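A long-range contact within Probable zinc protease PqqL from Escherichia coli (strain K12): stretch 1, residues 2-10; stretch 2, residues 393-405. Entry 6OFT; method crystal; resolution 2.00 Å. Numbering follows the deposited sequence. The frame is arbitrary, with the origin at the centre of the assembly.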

ATOM      1  N   ALA A   2       5.653 -20.216 -12.758  1.00 39.48           N
ATOM      2  CA  ALA A   2       5.774 -19.648 -11.405  1.00 38.54           C
ATOM      3  C   ALA A   2       7.155 -19.082 -11.048  1.00 39.93           C
ATOM      4  O   ALA A   2       8.180 -19.721 -11.297  1.00 40.89           O
ATOM      5  CB  ALA A   2       5.349 -20.671 -10.363  1.00 39.39           C
ATOM      6  N   LEU A   3       7.162 -17.887 -10.441  1.00 31.52           N
ATOM      7  CA  LEU A   3       8.386 -17.188 -10.054  1.00 29.13           C
ATOM      8  C   LEU A   3       8.979 -17.728  -8.747  1.00 29.76           C
ATOM      9  O   LEU A   3       8.230 -17.930  -7.790  1.00 28.51           O
ATOM     10  CB  LEU A   3       8.137 -15.674  -9.933  1.00 27.98           C
ATOM     11  CG  LEU A   3       7.573 -14.941 -11.152  1.00 30.96           C
ATOM     12  CD1 LEU A   3       7.484 -13.462 -10.882  1.00 29.73           C
ATOM     13  CD2 LEU A   3       8.384 -15.220 -12.429  1.00 32.17           C
ATOM     14  N   PRO A   4      10.316 -17.935  -8.662  1.00 24.69           N
ATOM     15  CA  PRO A   4      10.896 -18.435  -7.396  1.00 24.72           C
ATOM     16  C   PRO A   4      11.004 -17.340  -6.339  1.00 27.22           C
ATOM     17  O   PRO A   4      11.164 -16.160  -6.678  1.00 25.40           O
ATOM     18  CB  PRO A   4      12.291 -18.922  -7.819  1.00 26.61           C
ATOM     19  CG  PRO A   4      12.667 -18.025  -8.965  1.00 29.96           C
ATOM     20  CD  PRO A   4      11.359 -17.734  -9.691  1.00 25.51           C
ATOM     21  N   GLN A   5      10.906 -17.727  -5.058  1.00 23.30           N
ATOM     22  CA  GLN A   5      11.079 -16.774  -3.967  1.00 22.22           C
ATOM     23  C   GLN A   5      12.571 -16.755  -3.618  1.00 23.84           C
ATOM     24  O   GLN A   5      13.299 -17.699  -3.949  1.00 23.80           O
ATOM     25  CB  GLN A   5      10.177 -17.093  -2.739  1.00 23.36           C
ATOM     26  CG  GLN A   5      10.503 -18.413  -2.018  1.00 33.52           C
ATOM     27  CD  GLN A   5       9.618 -18.740  -0.824  1.00 44.90           C
ATOM     28  OE1 GLN A   5       8.427 -18.373  -0.748  1.00 35.30           O
ATOM     29  NE2 GLN A   5      10.188 -19.483   0.128  1.00 32.29           N
ATOM     30  N   ASP A   6      13.026 -15.660  -2.993  1.00 19.73           N
ATOM     31  CA  ASP A   6      14.401 -15.453  -2.552  1.00 19.10           C
ATOM     32  C   ASP A   6      14.904 -16.693  -1.838  1.00 23.86           C
ATOM     33  O   ASP A   6      14.300 -17.186  -0.882  1.00 23.78           O
ATOM     34  CB  ASP A   6      14.457 -14.223  -1.616  1.00 20.51           C
ATOM     35  CG  ASP A   6      15.843 -13.767  -1.190  1.00 25.30           C
ATOM     36  OD1 ASP A   6      16.037 -12.560  -1.027  1.00 28.16           O
ATOM     37  OD2 ASP A   6      16.735 -14.619  -1.032  1.00 26.43           O
ATOM     38  N   GLU A   7      16.004 -17.196  -2.350  1.00 21.97           N
ATOM     39  CA  GLU A   7      16.786 -18.327  -1.920  1.00 23.72           C
ATOM     40  C   GLU A   7      17.014 -18.372  -0.384  1.00 26.20           C
ATOM     41  O   GLU A   7      16.961 -19.452   0.214  1.00 25.71           O
ATOM     42  CB  GLU A   7      18.115 -18.138  -2.649  1.00 26.06           C
ATOM     43  CG  GLU A   7      18.983 -19.321  -2.666  1.00 36.69           C
ATOM     44  CD  GLU A   7      20.101 -19.189  -1.675  1.00 34.81           C
ATOM     45  OE1 GLU A   7      20.703 -18.099  -1.525  1.00 28.87           O
ATOM     46  OE2 GLU A   7      20.373 -20.220  -1.043  1.00 32.02           O
ATOM     47  N   LYS A   8      17.272 -17.194   0.232  1.00 23.66           N
ATOM     48  CA  LYS A   8      17.511 -17.008   1.676  1.00 23.51           C
ATOM     49  C   LYS A   8      16.220 -16.988   2.528  1.00 26.29           C
ATOM     50  O   LYS A   8      16.298 -17.052   3.760  1.00 24.84           O
ATOM     51  CB  LYS A   8      18.317 -15.715   1.925  1.00 26.75           C
ATOM     52  CG  LYS A   8      19.715 -15.710   1.297  1.00 33.34           C
ATOM     53  CD  LYS A   8      20.624 -14.727   2.017  1.00 40.50           C
ATOM     54  CE  LYS A   8      20.928 -13.479   1.232  1.00 41.10           C
ATOM     55  NZ  LYS A   8      21.961 -13.715   0.195  1.00 51.33           N
ATOM     56  N   LEU A   9      15.042 -16.869   1.886  1.00 22.99           N
ATOM     57  CA  LEU A   9      13.774 -16.838   2.611  1.00 21.81           C
ATOM     58  C   LEU A   9      13.367 -18.232   3.099  1.00 25.74           C
ATOM     59  O   LEU A   9      13.397 -19.201   2.333  1.00 24.89           O
ATOM     60  CB  LEU A   9      12.650 -16.201   1.768  1.00 21.46           C
ATOM     61  CG  LEU A   9      11.272 -16.090   2.417  1.00 24.89           C
ATOM     62  CD1 LEU A   9      11.275 -15.087   3.573  1.00 24.20           C
ATOM     63  CD2 LEU A   9      10.220 -15.707   1.384  1.00 26.32           C
ATOM     64  N   ILE A  10      12.971 -18.317   4.371  1.00 21.69           N
ATOM     65  CA  ILE A  10      12.534 -19.577   4.969  1.00 22.21           C
ATOM     66  C   ILE A  10      11.029 -19.466   5.201  1.00 26.57           C
ATOM     67  O   ILE A  10      10.600 -18.567   5.910  1.00 25.34           O
ATOM     68  CB  ILE A  10      13.332 -19.840   6.272  1.00 24.72           C
ATOM     69  CG1 ILE A  10      14.830 -20.035   5.971  1.00 25.18           C
ATOM     70  CG2 ILE A  10      12.768 -21.025   7.050  1.00 25.32           C
ATOM     71  CD1 ILE A  10      15.732 -19.635   7.089  1.00 32.41           C
ATOM     72  N   THR A 393       2.119 -13.653  -3.205  1.00 28.19           N
ATOM     73  CA  THR A 393       2.964 -13.466  -4.376  1.00 26.70           C
ATOM     74  C   THR A 393       4.384 -13.769  -3.963  1.00 29.35           C
ATOM     75  O   THR A 393       4.762 -13.440  -2.838  1.00 29.40           O
ATOM     76  CB  THR A 393       2.845 -12.052  -4.970  1.00 30.13           C
ATOM     77  OG1 THR A 393       3.204 -11.091  -3.981  1.00 27.17           O
ATOM     78  CG2 THR A 393       1.466 -11.760  -5.560  1.00 27.58           C
ATOM     79  N   PRO A 394       5.187 -14.390  -4.846  1.00 25.39           N
ATOM     80  CA  PRO A 394       6.568 -14.735  -4.460  1.00 24.71           C
ATOM     81  C   PRO A 394       7.420 -13.516  -4.125  1.00 27.59           C
ATOM     82  O   PRO A 394       7.355 -12.510  -4.823  1.00 27.93           O
ATOM     83  CB  PRO A 394       7.106 -15.502  -5.677  1.00 26.75           C
ATOM     84  CG  PRO A 394       5.883 -15.942  -6.440  1.00 30.95           C
ATOM     85  CD  PRO A 394       4.861 -14.881  -6.205  1.00 26.56           C
ATOM     86  N   PHE A 395       8.178 -13.595  -3.023  1.00 22.82           N
ATOM     87  CA  PHE A 395       9.082 -12.524  -2.590  1.00 22.67           C
ATOM     88  C   PHE A 395      10.404 -12.722  -3.327  1.00 26.96           C
ATOM     89  O   PHE A 395      11.197 -13.588  -2.957  1.00 26.69           O
ATOM     90  CB  PHE A 395       9.271 -12.580  -1.073  1.00 24.23           C
ATOM     91  CG  PHE A 395      10.268 -11.621  -0.466  1.00 25.78           C
ATOM     92  CD1 PHE A 395       9.937 -10.283  -0.262  1.00 28.33           C
ATOM     93  CD2 PHE A 395      11.499 -12.076  -0.003  1.00 28.86           C
ATOM     94  CE1 PHE A 395      10.830  -9.413   0.375  1.00 29.64           C
ATOM     95  CE2 PHE A 395      12.388 -11.208   0.641  1.00 32.20           C
ATOM     96  CZ  PHE A 395      12.046  -9.883   0.828  1.00 29.66           C
ATOM     97  N   LEU A 396      10.601 -11.973  -4.422  1.00 23.46           N
ATOM     98  CA  LEU A 396      11.785 -12.088  -5.293  1.00 22.32           C
ATOM     99  C   LEU A 396      13.019 -11.494  -4.649  1.00 25.00           C
ATOM    100  O   LEU A 396      12.939 -10.454  -3.999  1.00 24.31           O
ATOM    101  CB  LEU A 396      11.540 -11.401  -6.658  1.00 22.11           C
ATOM    102  CG  LEU A 396      10.259 -11.769  -7.457  1.00 26.26           C
ATOM    103  CD1 LEU A 396      10.126 -10.900  -8.696  1.00 26.34           C
ATOM    104  CD2 LEU A 396      10.230 -13.240  -7.852  1.00 25.00           C
ATOM    105  N   SER A 397      14.168 -12.147  -4.831  1.00 20.86           N
ATOM    106  CA  SER A 397      15.426 -11.624  -4.306  1.00 20.01           C
ATOM    107  C   SER A 397      15.890 -10.493  -5.235  1.00 24.32           C
ATOM    108  O   SER A 397      15.474 -10.488  -6.404  1.00 22.60           O
ATOM    109  CB  SER A 397      16.481 -12.727  -4.332  1.00 22.74           C
ATOM    110  OG  SER A 397      16.751 -13.171  -5.653  1.00 24.82           O
ATOM    111  N   PRO A 398      16.818  -9.598  -4.794  1.00 23.44           N
ATOM    112  CA  PRO A 398      17.392  -8.610  -5.731  1.00 24.41           C
ATOM    113  C   PRO A 398      17.994  -9.262  -6.989  1.00 28.47           C
ATOM    114  O   PRO A 398      17.849  -8.713  -8.083  1.00 28.60           O
ATOM    115  CB  PRO A 398      18.490  -7.924  -4.894  1.00 25.90           C
ATOM    116  CG  PRO A 398      18.024  -8.085  -3.484  1.00 29.05           C
ATOM    117  CD  PRO A 398      17.400  -9.443  -3.440  1.00 24.63           C
ATOM    118  N   GLU A 399      18.639 -10.439  -6.839  1.00 25.59           N
ATOM    119  CA  GLU A 399      19.240 -11.189  -7.953  1.00 25.53           C
ATOM    120  C   GLU A 399      18.171 -11.700  -8.938  1.00 26.21           C
ATOM    121  O   GLU A 399      18.323 -11.486 -10.139  1.00 24.69           O
ATOM    122  CB  GLU A 399      20.126 -12.327  -7.413  1.00 27.61           C
ATOM    123  CG  GLU A 399      20.775 -13.229  -8.453  1.00 37.10           C
ATOM    124  CD  GLU A 399      21.724 -12.625  -9.471  1.00 47.12           C
ATOM    125  OE1 GLU A 399      22.294 -11.539  -9.222  1.00 40.45           O
ATOM    126  OE2 GLU A 399      21.897 -13.259 -10.534  1.00 38.56           O
ATOM    127  N   GLU A 400      17.078 -12.320  -8.434  1.00 20.12           N
ATOM    128  CA  GLU A 400      15.984 -12.773  -9.305  1.00 18.71           C
ATOM    129  C   GLU A 400      15.331 -11.599 -10.023  1.00 22.19           C
ATOM    130  O   GLU A 400      15.049 -11.704 -11.220  1.00 21.39           O
ATOM    131  CB  GLU A 400      14.935 -13.586  -8.525  1.00 19.04           C
ATOM    132  CG  GLU A 400      13.694 -13.986  -9.318  1.00 21.53           C
ATOM    133  CD  GLU A 400      13.828 -14.970 -10.472  1.00 34.04           C
ATOM    134  OE1 GLU A 400      12.784 -15.332 -11.059  1.00 35.42           O
ATOM    135  OE2 GLU A 400      14.962 -15.380 -10.798  1.00 32.81           O
ATOM    136  N   THR A 401      15.086 -10.477  -9.298  1.00 19.59           N
ATOM    137  CA  THR A 401      14.478  -9.262  -9.864  1.00 18.96           C
ATOM    138  C   THR A 401      15.337  -8.758 -11.027  1.00 24.00           C
ATOM    139  O   THR A 401      14.811  -8.482 -12.098  1.00 24.76           O
ATOM    140  CB  THR A 401      14.259  -8.204  -8.770  1.00 23.76           C
ATOM    141  OG1 THR A 401      13.467  -8.777  -7.733  1.00 25.63           O
ATOM    142  CG2 THR A 401      13.565  -6.964  -9.283  1.00 24.12           C
ATOM    143  N   TYR A 402      16.652  -8.690 -10.831  1.00 22.96           N
ATOM    144  CA  TYR A 402      17.603  -8.268 -11.861  1.00 24.31           C
ATOM    145  C   TYR A 402      17.607  -9.190 -13.107  1.00 29.80           C
ATOM    146  O   TYR A 402      17.501  -8.690 -14.235  1.00 29.57           O
ATOM    147  CB  TYR A 402      19.012  -8.128 -11.244  1.00 26.13           C
ATOM    148  CG  TYR A 402      20.075  -7.721 -12.241  1.00 30.47           C
ATOM    149  CD1 TYR A 402      19.988  -6.512 -12.928  1.00 32.49           C
ATOM    150  CD2 TYR A 402      21.179  -8.534 -12.483  1.00 32.73           C
ATOM    151  CE1 TYR A 402      20.960  -6.133 -13.851  1.00 34.37           C
ATOM    152  CE2 TYR A 402      22.160  -8.164 -13.403  1.00 35.13           C
ATOM    153  CZ  TYR A 402      22.043  -6.964 -14.087  1.00 42.40           C
ATOM    154  OH  TYR A 402      23.012  -6.578 -14.976  1.00 46.35           O
ATOM    155  N   GLN A 403      17.761 -10.524 -12.898  1.00 27.31           N
ATOM    156  CA  GLN A 403      17.770 -11.545 -13.959  1.00 26.57           C
ATOM    157  C   GLN A 403      16.430 -11.575 -14.726  1.00 29.31           C
ATOM    158  O   GLN A 403      16.438 -11.567 -15.961  1.00 29.31           O
ATOM    159  CB  GLN A 403      18.079 -12.937 -13.381  1.00 27.79           C
ATOM    160  CG  GLN A 403      19.539 -13.163 -12.982  1.00 44.61           C
ATOM    161  CD  GLN A 403      19.842 -14.586 -12.517  1.00 71.80           C
ATOM    162  OE1 GLN A 403      20.952 -15.101 -12.705  1.00 70.35           O
ATOM    163  NE2 GLN A 403      18.881 -15.255 -11.883  1.00 65.00           N
ATOM    164  N   LEU A 404      15.288 -11.557 -14.004  1.00 25.37           N
ATOM    165  CA  LEU A 404      13.948 -11.545 -14.613  1.00 25.31           C
ATOM    166  C   LEU A 404      13.742 -10.327 -15.486  1.00 28.33           C
ATOM    167  O   LEU A 404      13.166 -10.460 -16.555  1.00 26.73           O
ATOM    168  CB  LEU A 404      12.827 -11.553 -13.559  1.00 25.66           C
ATOM    169  CG  LEU A 404      12.312 -12.874 -13.034  1.00 31.41           C
ATOM    170  CD1 LEU A 404      11.228 -12.630 -11.988  1.00 31.81           C
ATOM    171  CD2 LEU A 404      11.774 -13.781 -14.158  1.00 32.91           C
ATOM    172  N   SER A 405      14.155  -9.134 -15.004  1.00 25.45           N
ATOM    173  CA  SER A 405      14.037  -7.866 -15.734  1.00 25.87           C
ATOM    174  C   SER A 405      14.869  -7.901 -17.005  1.00 32.84           C
ATOM    175  O   SER A 405      14.341  -7.587 -18.063  1.00 32.73           O
ATOM    176  CB  SER A 405      14.464  -6.692 -14.861  1.00 27.40           C
ATOM    177  OG  SER A 405      13.662  -6.624 -13.695  1.00 29.30           O
TER
HETATM  178  O   HOH W   1      13.647 -15.017  -6.055  1.00 22.77           O
HETATM  179  O   HOH W   2       7.541 -15.648  -1.218  1.00 29.39           O
HETATM  180  O   HOH W   3      17.578 -15.895  -4.927  1.00 11.65           O

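An irregular N-terminal segment lies along the loop leading into a helix, joined to it by one direct hydrogen bond, three bridging waters and a mainly apolar set of side-chain contacts, with 543 Å² buried between the stretches, both sides summed. The closest CA pair is Asp6 CA and Ser397 CA, 4.3 Å apart; Gln5 CA and Phe395 CA, one residue earlier in the first stretch and two earlier in the second, are 4.9 Å apart. Here Asp6 N donates to Phe395 O at 2.8 Å, and the N-H...O angle of 165° marks a nearly linear bond. The same carbonyl receives a CA-H...O contact, with Gln5 CA 3.3 Å from Phe395 O, though an angle of 125° at the hydrogen makes it much less directional.

Water extends this pairing. Water 1 donates to Pro4 O (2.8 Å) and accepts from Ser397 N (3.2 Å), while water 2 donates to Gln5 OE1 (2.9 Å) and accepts from Phe395 N (2.8 Å), so both loop amides find partners without direct strand-like pairing. Water 3 accepts from Glu7 N (3.3 Å) and lies 2.9 Å from Ser397 OG, hydrogen-bonded to it. Ser397 OG also caps the helix, accepting from Glu400 N at 2.9 Å.

Leu3 supplies much of the apolar contact. Leu3 CB is 4.2 Å from Pro394 CG and 3.8 Å from Leu396 CD2, and Leu3 CD2 reaches Leu404 CD1 at 3.9 Å, a full helical turn beyond Glu400. Although the CA-to-CB bond of Leu396 points away, its side-chain end returns to the contact. Further along, Leu9 CD2 packs 4.1 Å from Phe395 CB.

Asp6 begins a type I turn, closed by Leu9 N donating to Asp6 O (2.9 Å). Its carboxylate braces the turn, Asp6 OD2 accepting from Lys8 N (2.9 Å), while Asp6 OD1 approaches Ser397 CB to 3.3 Å.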